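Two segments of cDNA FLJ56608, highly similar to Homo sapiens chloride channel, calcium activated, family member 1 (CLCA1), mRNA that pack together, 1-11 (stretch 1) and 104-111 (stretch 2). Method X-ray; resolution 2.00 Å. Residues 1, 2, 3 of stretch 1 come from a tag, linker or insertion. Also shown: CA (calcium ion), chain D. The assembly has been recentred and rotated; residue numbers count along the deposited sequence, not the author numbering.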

# COMPACT_ATOMS: atom_id res chain seq x y z
N GLU A 1 6.07 -13.08 -4.37
CA GLU A 1 5.39 -13.77 -5.46
C GLU A 1 4.81 -15.13 -5.12
O GLU A 1 5.19 -15.76 -4.15
CB GLU A 1 6.37 -13.96 -6.61
CG GLU A 1 6.80 -12.70 -7.37
CD GLU A 1 7.65 -13.08 -8.56
OE1 GLU A 1 7.05 -13.42 -9.60
OE2 GLU A 1 8.91 -13.05 -8.46
N THR A 2 3.87 -15.60 -5.94
CA THR A 2 3.39 -16.96 -5.78
C THR A 2 4.50 -17.92 -6.19
O THR A 2 5.52 -17.53 -6.77
CB THR A 2 2.10 -17.21 -6.58
OG1 THR A 2 2.40 -17.24 -7.97
CG2 THR A 2 1.07 -16.14 -6.31
N GLY A 3 4.32 -19.20 -5.82
CA GLY A 3 5.32 -20.20 -6.12
C GLY A 3 5.59 -20.36 -7.60
O GLY A 3 6.68 -20.80 -7.98
N ILE A 4 4.64 -19.94 -8.44
CA ILE A 4 4.72 -20.14 -9.87
C ILE A 4 5.04 -18.87 -10.64
O ILE A 4 5.12 -18.93 -11.87
CB ILE A 4 3.42 -20.77 -10.40
CG1 ILE A 4 2.20 -19.91 -10.02
CG2 ILE A 4 3.24 -22.19 -9.79
CD1 ILE A 4 0.95 -20.29 -10.89
N GLY A 5 5.27 -17.75 -9.97
CA GLY A 5 5.81 -16.58 -10.62
C GLY A 5 4.84 -15.46 -10.90
O GLY A 5 5.11 -14.64 -11.80
N GLN A 6 3.73 -15.41 -10.16
CA GLN A 6 2.78 -14.30 -10.21
C GLN A 6 3.08 -13.31 -9.10
O GLN A 6 3.33 -13.68 -7.94
CB GLN A 6 1.34 -14.81 -10.09
CG GLN A 6 1.02 -15.86 -11.15
CD GLN A 6 -0.09 -16.81 -10.69
OE1 GLN A 6 -0.15 -17.20 -9.52
NE2 GLN A 6 -0.94 -17.22 -11.63
N ARG A 7 3.12 -12.05 -9.49
CA ARG A 7 3.33 -10.96 -8.57
C ARG A 7 2.22 -10.92 -7.54
O ARG A 7 1.06 -11.13 -7.87
CB ARG A 7 3.34 -9.64 -9.35
CG ARG A 7 3.60 -8.39 -8.50
CD ARG A 7 3.62 -7.16 -9.40
NE ARG A 7 4.47 -6.11 -8.88
CZ ARG A 7 4.60 -4.93 -9.47
NH1 ARG A 7 3.90 -4.66 -10.56
NH2 ARG A 7 5.39 -4.01 -8.96
N ILE A 8 2.57 -10.62 -6.29
CA ILE A 8 1.63 -10.35 -5.22
C ILE A 8 1.84 -8.91 -4.79
O ILE A 8 2.95 -8.54 -4.42
CB ILE A 8 1.82 -11.29 -4.01
CG1 ILE A 8 1.62 -12.74 -4.43
CG2 ILE A 8 0.89 -10.78 -2.88
CD1 ILE A 8 2.18 -13.71 -3.41
N VAL A 9 0.78 -8.11 -4.78
CA VAL A 9 0.89 -6.69 -4.47
C VAL A 9 -0.30 -6.31 -3.64
O VAL A 9 -1.42 -6.71 -3.94
CB VAL A 9 0.93 -5.81 -5.75
CG1 VAL A 9 1.37 -4.38 -5.42
CG2 VAL A 9 1.86 -6.36 -6.75
N CYS A 10 -0.06 -5.54 -2.59
CA CYS A 10 -1.12 -4.96 -1.78
C CYS A 10 -0.92 -3.46 -1.77
O CYS A 10 0.13 -2.97 -1.36
CB CYS A 10 -1.13 -5.52 -0.35
SG CYS A 10 -2.77 -5.17 0.40
N LEU A 11 -1.90 -2.74 -2.30
CA LEU A 11 -1.97 -1.31 -2.11
C LEU A 11 -2.33 -1.03 -0.65
O LEU A 11 -3.29 -1.60 -0.11
CB LEU A 11 -3.02 -0.70 -3.03
CG LEU A 11 -2.62 -0.28 -4.41
CD1 LEU A 11 -1.83 -1.47 -5.01
CD2 LEU A 11 -3.79 0.10 -5.28
N THR A 104 4.46 -13.79 2.45
CA THR A 104 4.78 -12.40 2.16
C THR A 104 6.19 -12.22 1.60
O THR A 104 6.45 -11.21 0.95
CB THR A 104 4.62 -11.56 3.43
OG1 THR A 104 5.21 -12.24 4.54
CG2 THR A 104 3.16 -11.32 3.72
N ASP A 105 7.07 -13.19 1.79
CA ASP A 105 8.44 -13.08 1.26
C ASP A 105 8.42 -12.95 -0.27
O ASP A 105 7.98 -13.86 -0.97
CB ASP A 105 9.28 -14.28 1.68
CG ASP A 105 10.81 -13.98 1.76
OD1 ASP A 105 11.33 -13.11 1.01
OD2 ASP A 105 11.49 -14.63 2.59
N GLY A 106 8.91 -11.83 -0.77
CA GLY A 106 8.83 -11.52 -2.18
C GLY A 106 7.53 -10.92 -2.65
O GLY A 106 7.42 -10.61 -3.84
N SER A 107 6.53 -10.76 -1.78
CA SER A 107 5.37 -9.95 -2.09
C SER A 107 5.72 -8.47 -1.98
O SER A 107 6.72 -8.08 -1.38
CB SER A 107 4.19 -10.31 -1.17
OG SER A 107 4.39 -9.81 0.14
N GLU A 108 4.90 -7.63 -2.61
CA GLU A 108 5.08 -6.20 -2.63
C GLU A 108 3.93 -5.45 -1.94
O GLU A 108 2.76 -5.83 -2.08
CB GLU A 108 5.22 -5.73 -4.06
CG GLU A 108 6.48 -6.30 -4.80
CD GLU A 108 6.44 -6.03 -6.28
OE1 GLU A 108 6.76 -4.88 -6.69
OE2 GLU A 108 6.03 -6.94 -7.06
N ILE A 109 4.28 -4.40 -1.21
CA ILE A 109 3.34 -3.38 -0.72
C ILE A 109 3.63 -2.08 -1.47
O ILE A 109 4.79 -1.70 -1.66
CB ILE A 109 3.49 -3.20 0.80
CG1 ILE A 109 2.72 -4.28 1.57
CG2 ILE A 109 3.00 -1.82 1.18
CD1 ILE A 109 3.12 -5.66 1.25
N VAL A 110 2.59 -1.44 -1.98
CA VAL A 110 2.68 -0.08 -2.51
C VAL A 110 2.04 0.81 -1.44
O VAL A 110 0.81 0.82 -1.28
CB VAL A 110 2.00 0.07 -3.88
CG1 VAL A 110 2.10 1.51 -4.37
CG2 VAL A 110 2.68 -0.89 -4.92
N LEU A 111 2.87 1.54 -0.70
CA LEU A 111 2.45 2.39 0.41
C LEU A 111 2.34 3.82 -0.07
O LEU A 111 3.35 4.48 -0.36
CB LEU A 111 3.45 2.29 1.56
CG LEU A 111 3.15 3.11 2.82
CD1 LEU A 111 1.71 2.85 3.28
CD2 LEU A 111 4.15 2.72 3.90
CA CA D . 10.21 -14.62 -9.53
O HOH W 1 8.36 -15.06 -4.08
O HOH W 2 5.53 -9.80 -5.98

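Residues 8-11 and the strand running through 108-111 lie side by side as parallel strands, their N-to-C directions 23° apart, with Val-9, Cys-10 and Leu-11 in register with Glu-108, Ile-109 and Val-110. Hydrogen bonds alternate in the parallel manner: Glu-108 N donates to Ile-8 O (2.8 Å), Cys-10 N donates to Glu-108 O (2.9 Å), and Val-110 N donates to Cys-10 O (3.0 Å). Cys-10 and Glu-108 thus each spend both backbone polar groups on the partner strand. Two of these acceptors also receive CA-H contacts, from Val-9 CA to Glu-108 O (3.2 Å) and from Ile-109 CA to Cys-10 O (3.3 Å).

Val-9, Leu-11, Glu-108 and Val-110 share one face of the sheet, where Val-9 CG1 meets Val-110 CG2 at 3.8 Å; Cys-10 and Ile-109 occupy the other. The Glu-108 carboxylate reaches back to Arg-7 in a two-pronged salt bridge: Arg-7 NE donates to Glu-108 OE2 (2.5 Å) and Arg-7 NH2 to Glu-108 OE1 (2.8 Å), so charge and directional bonding reinforce each other at the guanidinium edge. Arg-7 NH1 is satisfied elsewhere in the structure.

Water 2 links the strands just before the first bridge, accepting from Ile-8 N (3.1 Å) and lying 3.0 Å from Gly-106 O and 3.1 Å from Glu-108 OE2. Gly-106 O also accepts a weak hydrogen bond from Glu-1 N (2.9 Å). The tag-derived Glu-1 binds calcium through OE2, 2.3 Å from the ion CA.

Further bonds within each stretch satisfy several polar groups near its start. Thr-104 O accepts from both Ser-107 N (2.8 Å) and Ser-107 OG (2.6 Å), closing a type II turn. In stretch 1, tag residue Thr-2 OG1 accepts from Gln-6 N (3.1 Å) and donates to Gln-6 OE1 (3.0 Å).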